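Local coordinates for Molybdate/tungstate binding protein (Sporomusa ovata, PDB 1FR3) that binds the oxyanions molybdate and tungstate and probably takes part in molybdate homeostasis, at residues M1-R6 and T55-A60; L9-K14 and I25-K30; V21-V26 and I38-V43. All coordinates share one frame; numbering follows the deposited sequence.

Interaction 1. Residues M1-R6 and T55-A60; sequences MKISGR and TALVKA. With WO4 (tungstate(VI)ion), chain M.
Gly5 and Lys59 pass close to each other, and Arg6 stands beside Ala60. Here a loop and the end of a strand build part of an oxyanion pocket of the TOBE domain, which has an OB-type fold. The pocket holds a tungstate ion. Its oxygen O4 takes two backbone bonds, one from each segment. Arg6 N lies 2.8 Å from O4, and Ala60 N reaches it almost straight, with an angle of 173° at the hydrogen. Side chains bind two other oxygens. Ser4 OG donates to O2 at 2.6 Å. The Lys59 chain runs extended to CE, then bends at chi4 (-68°), which puts NZ 2.8 Å from O3. This ammonium, with Thr61 OG1 as a further partner, probably balances part of the ion's charge. Ser42 and Thr39 of the fourth subunit complete the site.

Apolar packing lies away from the ion. Ile3 CG2 meets Leu57 CD2 at 3.9 Å, the two side chains crossing obliquely. In a separate contact, Leu57 CD1 rests against the carbonyl oxygen of Gly5.

Two bonds within the loop and a salt bridge from NH2 to Asp45 of the fourth subunit hold Arg6. Its chain is bent at chi2 and chi3, and its guanidinium turns its edge to the carbonyls of Ile3 and Ser4. In the guanidinium plane, Arg6 NH2 donates to Ile3 O at 3.0 Å and Arg6 NE donates to Ser4 O at 2.9 Å.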
# COMPACT_ATOMS: atom_id res chain seq x y z
N MET A 1 -22.14 2.92 -4.96
CA MET A 1 -21.05 3.29 -5.89
C MET A 1 -20.19 2.07 -6.25
O MET A 1 -19.95 1.23 -5.38
CB MET A 1 -20.10 4.32 -5.29
CG MET A 1 -20.66 5.69 -4.96
SD MET A 1 -19.35 6.86 -4.53
CE MET A 1 -18.84 6.18 -2.95
N LYS A 2 -19.75 2.00 -7.50
CA LYS A 2 -18.80 0.94 -7.87
C LYS A 2 -17.45 1.38 -7.30
O LYS A 2 -17.20 2.57 -7.11
CB LYS A 2 -18.71 0.72 -9.36
CG LYS A 2 -19.99 0.18 -9.98
CD LYS A 2 -19.75 -0.20 -11.44
CE LYS A 2 -20.96 -0.83 -12.09
NZ LYS A 2 -20.59 -1.50 -13.37
N ILE A 3 -16.57 0.43 -7.02
CA ILE A 3 -15.27 0.65 -6.39
C ILE A 3 -14.14 0.14 -7.27
O ILE A 3 -14.19 -1.02 -7.70
CB ILE A 3 -15.27 -0.14 -5.05
CG1 ILE A 3 -16.44 0.31 -4.17
CG2 ILE A 3 -13.94 -0.01 -4.33
CD1 ILE A 3 -16.82 -0.68 -3.09
N SER A 4 -13.13 0.96 -7.55
CA SER A 4 -12.03 0.49 -8.40
C SER A 4 -11.30 -0.70 -7.80
O SER A 4 -10.83 -1.57 -8.54
CB SER A 4 -11.06 1.62 -8.74
OG SER A 4 -10.25 2.03 -7.65
N GLY A 5 -11.12 -0.72 -6.48
CA GLY A 5 -10.40 -1.84 -5.86
C GLY A 5 -11.00 -3.14 -6.40
O GLY A 5 -12.17 -3.42 -6.13
N ARG A 6 -10.22 -3.94 -7.11
CA ARG A 6 -10.76 -5.10 -7.78
C ARG A 6 -11.07 -6.32 -6.94
O ARG A 6 -11.89 -7.13 -7.38
CB ARG A 6 -9.81 -5.53 -8.91
CG ARG A 6 -9.65 -4.51 -10.02
CD ARG A 6 -10.88 -4.44 -10.92
NE ARG A 6 -11.91 -3.55 -10.38
CZ ARG A 6 -13.14 -3.45 -10.85
NH1 ARG A 6 -13.55 -4.21 -11.87
NH2 ARG A 6 -14.00 -2.60 -10.30
N THR A 55 -17.50 -7.16 3.46
CA THR A 55 -16.72 -7.39 2.25
C THR A 55 -15.28 -6.97 2.52
O THR A 55 -15.02 -5.82 2.88
CB THR A 55 -17.28 -6.65 1.02
OG1 THR A 55 -18.59 -7.17 0.74
CG2 THR A 55 -16.38 -6.86 -0.19
N ALA A 56 -14.34 -7.90 2.38
CA ALA A 56 -12.92 -7.56 2.49
C ALA A 56 -12.55 -6.98 1.12
O ALA A 56 -12.96 -7.55 0.10
CB ALA A 56 -12.07 -8.76 2.85
N LEU A 57 -11.85 -5.86 1.10
CA LEU A 57 -11.51 -5.18 -0.14
C LEU A 57 -10.01 -4.96 -0.30
O LEU A 57 -9.36 -4.41 0.59
CB LEU A 57 -12.21 -3.81 -0.17
CG LEU A 57 -11.92 -2.92 -1.38
CD1 LEU A 57 -12.63 -3.45 -2.61
CD2 LEU A 57 -12.33 -1.48 -1.09
N VAL A 58 -9.45 -5.33 -1.46
CA VAL A 58 -8.03 -5.13 -1.69
C VAL A 58 -7.76 -4.53 -3.07
O VAL A 58 -8.26 -5.06 -4.07
CB VAL A 58 -7.25 -6.46 -1.57
CG1 VAL A 58 -5.76 -6.21 -1.73
CG2 VAL A 58 -7.51 -7.13 -0.22
N LYS A 59 -6.94 -3.49 -3.13
CA LYS A 59 -6.60 -2.89 -4.43
C LYS A 59 -5.70 -3.82 -5.21
O LYS A 59 -4.82 -4.49 -4.65
CB LYS A 59 -5.91 -1.55 -4.18
CG LYS A 59 -5.91 -0.63 -5.39
CD LYS A 59 -5.27 0.72 -5.05
CE LYS A 59 -5.33 1.66 -6.25
NZ LYS A 59 -4.44 1.16 -7.35
N ALA A 60 -5.90 -3.94 -6.53
CA ALA A 60 -5.12 -4.83 -7.37
C ALA A 60 -3.62 -4.63 -7.27
O ALA A 60 -2.85 -5.59 -7.28
CB ALA A 60 -5.51 -4.71 -8.85
W WO4 M . -7.57 -1.00 -8.70
O1 WO4 M . -8.25 -1.03 -10.36
O2 WO4 M . -8.28 0.32 -7.79
O3 WO4 M . -5.86 -0.81 -8.82
O4 WO4 M . -7.92 -2.53 -7.91

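Interaction 2. Residues L9-K14 and I25-K30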
# COMPACT_ATOMS: atom_id res chain seq x y z
N LEU A 9 -14.05 -9.82 -1.26
CA LEU A 9 -14.29 -11.13 -0.67
C LEU A 9 -15.42 -11.03 0.35
O LEU A 9 -15.27 -10.31 1.34
CB LEU A 9 -13.03 -11.70 -0.02
CG LEU A 9 -11.77 -11.78 -0.89
CD1 LEU A 9 -10.56 -12.08 -0.01
CD2 LEU A 9 -11.92 -12.87 -1.95
N GLU A 10 -16.54 -11.71 0.11
CA GLU A 10 -17.66 -11.67 1.04
C GLU A 10 -17.36 -12.58 2.23
O GLU A 10 -17.38 -13.80 2.09
CB GLU A 10 -18.96 -12.06 0.34
CG GLU A 10 -19.31 -11.10 -0.80
CD GLU A 10 -20.62 -11.43 -1.47
OE1 GLU A 10 -21.26 -12.45 -1.12
OE2 GLU A 10 -21.04 -10.67 -2.37
N ALA A 11 -17.07 -11.97 3.37
CA ALA A 11 -16.64 -12.71 4.55
C ALA A 11 -17.47 -12.45 5.79
O ALA A 11 -18.44 -11.68 5.77
CB ALA A 11 -15.19 -12.31 4.82
N THR A 12 -17.10 -13.13 6.87
CA THR A 12 -17.81 -12.97 8.14
C THR A 12 -16.81 -12.63 9.24
O THR A 12 -15.74 -13.23 9.31
CB THR A 12 -18.60 -14.24 8.52
OG1 THR A 12 -19.59 -14.52 7.52
CG2 THR A 12 -19.32 -14.08 9.85
N VAL A 13 -17.13 -11.62 10.05
CA VAL A 13 -16.24 -11.26 11.15
C VAL A 13 -16.27 -12.33 12.24
O VAL A 13 -17.36 -12.70 12.70
CB VAL A 13 -16.61 -9.90 11.78
CG1 VAL A 13 -15.68 -9.53 12.93
CG2 VAL A 13 -16.61 -8.80 10.73
N LYS A 14 -15.11 -12.79 12.66
CA LYS A 14 -15.00 -13.78 13.73
C LYS A 14 -14.64 -13.09 15.05
O LYS A 14 -15.30 -13.32 16.08
CB LYS A 14 -13.94 -14.84 13.43
CG LYS A 14 -14.21 -15.71 12.22
CD LYS A 14 -13.37 -16.97 12.21
CE LYS A 14 -11.89 -16.68 12.01
NZ LYS A 14 -11.09 -17.94 11.92
N ILE A 25 -9.10 -7.13 12.56
CA ILE A 25 -10.39 -7.71 12.21
C ILE A 25 -10.11 -9.10 11.64
O ILE A 25 -9.48 -9.20 10.59
CB ILE A 25 -11.16 -6.89 11.16
CG1 ILE A 25 -11.16 -5.39 11.47
CG2 ILE A 25 -12.60 -7.39 11.03
CD1 ILE A 25 -11.71 -4.96 12.80
N VAL A 26 -10.49 -10.12 12.40
CA VAL A 26 -10.27 -11.50 11.98
C VAL A 26 -11.55 -11.99 11.31
O VAL A 26 -12.62 -11.92 11.91
CB VAL A 26 -9.92 -12.44 13.15
CG1 VAL A 26 -9.55 -13.81 12.60
CG2 VAL A 26 -8.77 -11.88 13.97
N MET A 27 -11.44 -12.44 10.06
CA MET A 27 -12.62 -12.86 9.32
C MET A 27 -12.47 -14.27 8.77
O MET A 27 -11.36 -14.81 8.65
CB MET A 27 -12.81 -11.90 8.13
CG MET A 27 -13.15 -10.48 8.56
SD MET A 27 -12.98 -9.29 7.21
CE MET A 27 -11.20 -9.10 7.16
N ASP A 28 -13.60 -14.87 8.44
CA ASP A 28 -13.61 -16.17 7.77
C ASP A 28 -14.10 -15.96 6.34
O ASP A 28 -15.11 -15.29 6.13
CB ASP A 28 -14.52 -17.20 8.45
CG ASP A 28 -14.50 -18.51 7.67
OD1 ASP A 28 -15.48 -18.78 6.95
OD2 ASP A 28 -13.51 -19.26 7.78
N TYR A 29 -13.35 -16.51 5.39
CA TYR A 29 -13.77 -16.47 4.00
C TYR A 29 -13.79 -17.92 3.47
O TYR A 29 -12.73 -18.45 3.13
CB TYR A 29 -12.85 -15.62 3.12
CG TYR A 29 -13.39 -15.60 1.70
CD1 TYR A 29 -14.59 -14.95 1.43
CD2 TYR A 29 -12.72 -16.23 0.67
CE1 TYR A 29 -15.11 -14.93 0.15
CE2 TYR A 29 -13.24 -16.21 -0.62
CZ TYR A 29 -14.42 -15.56 -0.86
OH TYR A 29 -14.94 -15.54 -2.14
N LYS A 30 -14.98 -18.51 3.43
CA LYS A 30 -15.11 -19.87 2.92
C LYS A 30 -14.12 -20.83 3.56
O LYS A 30 -13.60 -21.74 2.89
CB LYS A 30 -14.97 -19.87 1.39
CG LYS A 30 -15.97 -18.97 0.68
CD LYS A 30 -15.79 -18.99 -0.84
CE LYS A 30 -16.87 -18.13 -1.50
NZ LYS A 30 -16.59 -17.93 -2.95
O HOH W 1 -16.71 -13.50 -2.36
O HOH W 2 -11.35 -18.94 9.30
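This is an antiparallel strand pairing, Thr12 with Asp28 and Val13 with Met27, between neighbouring strands 7-18 and 22-29 of the sheet. The two segments run 137° apart in direction, well short of the 180° of a flat antiparallel pair. Thr12 and Asp28 form the hydrogen-bonded pair. Thr12 N donates to Asp28 O at 3.0 Å, and Asp28 N returns a bond to Thr12 O. Lys14 N adds a third bond to Val26 O. Val13 and Met27 are the non-hydrogen-bonded pair, on the buried face with Ala11 CB against Met27 CB.

At one end the Tyr29 ring is sandwiched. Leu9 CB makes a CH-pi contact over one face, 4.0 Å from the ring centroid and shifted toward the rim. Lys30 CG lies over the centre of the opposite face. Glu10 O meets the ring edge, 3.1 Å from Tyr29 CD1. The hydroxyl pairs with Thr32 of the second subunit and, through a water, with Glu10 N.

At the other end Lys14 lies across the strand. Its bend at chi3 (-68°) brings CE to 3.7 Å from Val26 CG1, while CD rests on Asp28 CB. Lys14 NZ forms a salt bridge with Glu33, and a water joins it to Asp28 OD2. The whole is a twisted beta hairpin, part of the curved antiparallel sheet of an OB-type TOBE domain.

Interaction 3. Residues V21-V26 and I38-V43; sequences VMAKIV and ITIDSV. With WO4 (tungstate(VI)ion), chain R; WO4 (tungstate(VI)ion), chain N.
The Ile38 carbonyl is a flat group that residues 22-23 meet from two directions. Met22 CE lies over one face, 3.4 Å from Ile38 O. Ala23 N approaches the oxygen end, nearly along the C=O axis, and bonds at 2.7 Å. Ile38 N returns a bond to Ala23 O, so this is an antiparallel hydrogen-bonded pair. Ile40 N donates to Val21 O at 2.9 Å. A water links Val21 O to Asp41 OD1.

Aliphatic groups pack beside these bonds. Ile25 CG1 meets Ile38 CD1 at 3.7 Å, the two side chains crossing at about a right angle. Val43 CG2, on the first turn of the helix, touches Ala23 CB at 3.6 Å and also Ile25 CD1. This seats the helix start on strand 22-29.

Thr39 is the N-cap of helix 40-46, and its OG1 accepts from Ser42 N. Its chi1 (64°) sets OG1 between the backbone N and the carbonyl carbon. From there OG1 also donates to O1 of one tungstate at 2.8 Å, and Thr39 N binds the same oxygen. Ser42 OG is 2.6 Å from that O1, but its proton may go instead to Ser4 O of the fourth subunit. Ser4, Arg6, Lys59 and Ala60 of that subunit complete this pocket. A second tungstate is held by Thr20 N, Val21 N and Met22 N, with Val21 N and Met22 N of the third and fifth subunits. The contact is thus a beta hairpin running into an N-capped helix, with oxyanion sites at subunit interfaces characteristic of Mop proteins.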
# COMPACT_ATOMS: atom_id res chain seq x y z
N VAL A 21 -4.96 2.77 18.42
CA VAL A 21 -5.15 3.39 17.11
C VAL A 21 -5.68 2.42 16.07
O VAL A 21 -6.61 2.75 15.33
CB VAL A 21 -3.80 3.96 16.63
CG1 VAL A 21 -3.85 4.42 15.18
CG2 VAL A 21 -3.39 5.10 17.56
N MET A 22 -5.13 1.22 16.06
CA MET A 22 -5.51 0.19 15.11
C MET A 22 -6.37 -0.91 15.72
O MET A 22 -6.39 -1.13 16.93
CB MET A 22 -4.24 -0.45 14.51
CG MET A 22 -3.33 0.55 13.81
SD MET A 22 -4.07 1.41 12.42
CE MET A 22 -4.30 0.07 11.25
N ALA A 23 -7.06 -1.64 14.85
CA ALA A 23 -7.89 -2.76 15.25
C ALA A 23 -7.62 -3.94 14.32
O ALA A 23 -7.45 -3.74 13.11
CB ALA A 23 -9.37 -2.40 15.20
N LYS A 24 -7.54 -5.13 14.88
CA LYS A 24 -7.36 -6.35 14.09
C LYS A 24 -8.74 -6.94 13.83
O LYS A 24 -9.47 -7.22 14.77
CB LYS A 24 -6.48 -7.36 14.82
CG LYS A 24 -6.40 -8.70 14.10
CD LYS A 24 -5.52 -9.72 14.81
CE LYS A 24 -6.02 -10.12 16.18
NZ LYS A 24 -5.28 -11.31 16.71
N ILE A 25 -9.10 -7.13 12.56
CA ILE A 25 -10.39 -7.71 12.21
C ILE A 25 -10.11 -9.10 11.64
O ILE A 25 -9.48 -9.20 10.59
CB ILE A 25 -11.16 -6.89 11.16
CG1 ILE A 25 -11.16 -5.39 11.47
CG2 ILE A 25 -12.60 -7.39 11.03
CD1 ILE A 25 -11.71 -4.96 12.80
N VAL A 26 -10.49 -10.12 12.40
CA VAL A 26 -10.27 -11.50 11.98
C VAL A 26 -11.55 -11.99 11.31
O VAL A 26 -12.62 -11.92 11.91
CB VAL A 26 -9.92 -12.44 13.15
CG1 VAL A 26 -9.55 -13.81 12.60
CG2 VAL A 26 -8.77 -11.88 13.97
N ILE A 38 -7.23 -2.18 10.46
CA ILE A 38 -7.87 -0.91 10.13
C ILE A 38 -7.89 0.00 11.35
O ILE A 38 -7.47 -0.42 12.43
CB ILE A 38 -9.30 -1.12 9.61
CG1 ILE A 38 -10.22 -1.69 10.69
CG2 ILE A 38 -9.27 -2.05 8.39
CD1 ILE A 38 -11.65 -1.92 10.25
N THR A 39 -8.36 1.24 11.21
CA THR A 39 -8.38 2.11 12.40
C THR A 39 -9.56 1.77 13.31
O THR A 39 -10.59 1.28 12.88
CB THR A 39 -8.45 3.59 12.01
OG1 THR A 39 -9.70 3.82 11.34
CG2 THR A 39 -7.29 3.97 11.09
N ILE A 40 -9.39 2.09 14.60
CA ILE A 40 -10.48 1.87 15.55
C ILE A 40 -11.66 2.78 15.18
O ILE A 40 -12.82 2.43 15.40
CB ILE A 40 -10.04 2.08 17.01
CG1 ILE A 40 -9.51 3.49 17.26
CG2 ILE A 40 -8.97 1.06 17.37
CD1 ILE A 40 -9.41 3.81 18.75
N ASP A 41 -11.36 3.90 14.54
CA ASP A 41 -12.39 4.83 14.08
C ASP A 41 -13.35 4.12 13.13
O ASP A 41 -14.57 4.31 13.19
CB ASP A 41 -11.74 6.02 13.36
CG ASP A 41 -10.77 6.77 14.27
OD1 ASP A 41 -9.73 6.15 14.61
OD2 ASP A 41 -11.03 7.94 14.59
N SER A 42 -12.79 3.29 12.25
CA SER A 42 -13.60 2.54 11.29
C SER A 42 -14.46 1.49 11.97
O SER A 42 -15.59 1.23 11.55
CB SER A 42 -12.70 1.89 10.24
OG SER A 42 -12.12 2.87 9.39
N VAL A 43 -13.93 0.85 13.02
CA VAL A 43 -14.73 -0.13 13.76
C VAL A 43 -15.98 0.54 14.33
O VAL A 43 -17.08 -0.01 14.24
CB VAL A 43 -13.91 -0.78 14.88
CG1 VAL A 43 -14.78 -1.64 15.78
CG2 VAL A 43 -12.79 -1.62 14.26
W WO4 R . -8.69 2.29 7.40
O1 WO4 R . -9.63 2.42 8.88
O2 WO4 R . -9.39 1.08 6.31
O3 WO4 R . -7.09 1.77 7.83
O4 WO4 R . -8.65 3.82 6.54
W WO4 N . -1.49 0.07 18.45
O1 WO4 N . -2.84 0.64 17.48
O2 WO4 N . -1.21 -1.64 18.16
O3 WO4 N . -0.08 1.02 18.06
O4 WO4 N . -1.89 0.27 20.16
O HOH W 3 -7.17 5.39 15.07

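Strands 22-29 and 7-18 tie the three contacts into one sheet. Interactions 2 and 3 share Ile25 and Val26, and their centres are 14 Å apart. Interaction 2 also touches interaction 1, whose centre is 16 Å away: Ala56 N probably bonds to Leu9 O at 2.8 Å. Interactions 1 and 3 do not touch within the chain; their nearest atoms are about 8 Å apart. They meet between subunits instead. The pocket of residues 1-6 and 55-60 is completed by Thr39 and Ser42 of another subunit, and the reverse holds for residues 38-43. Interaction 2 supplies no residue to a tungstate pocket; it joins the strands between the two binding regions.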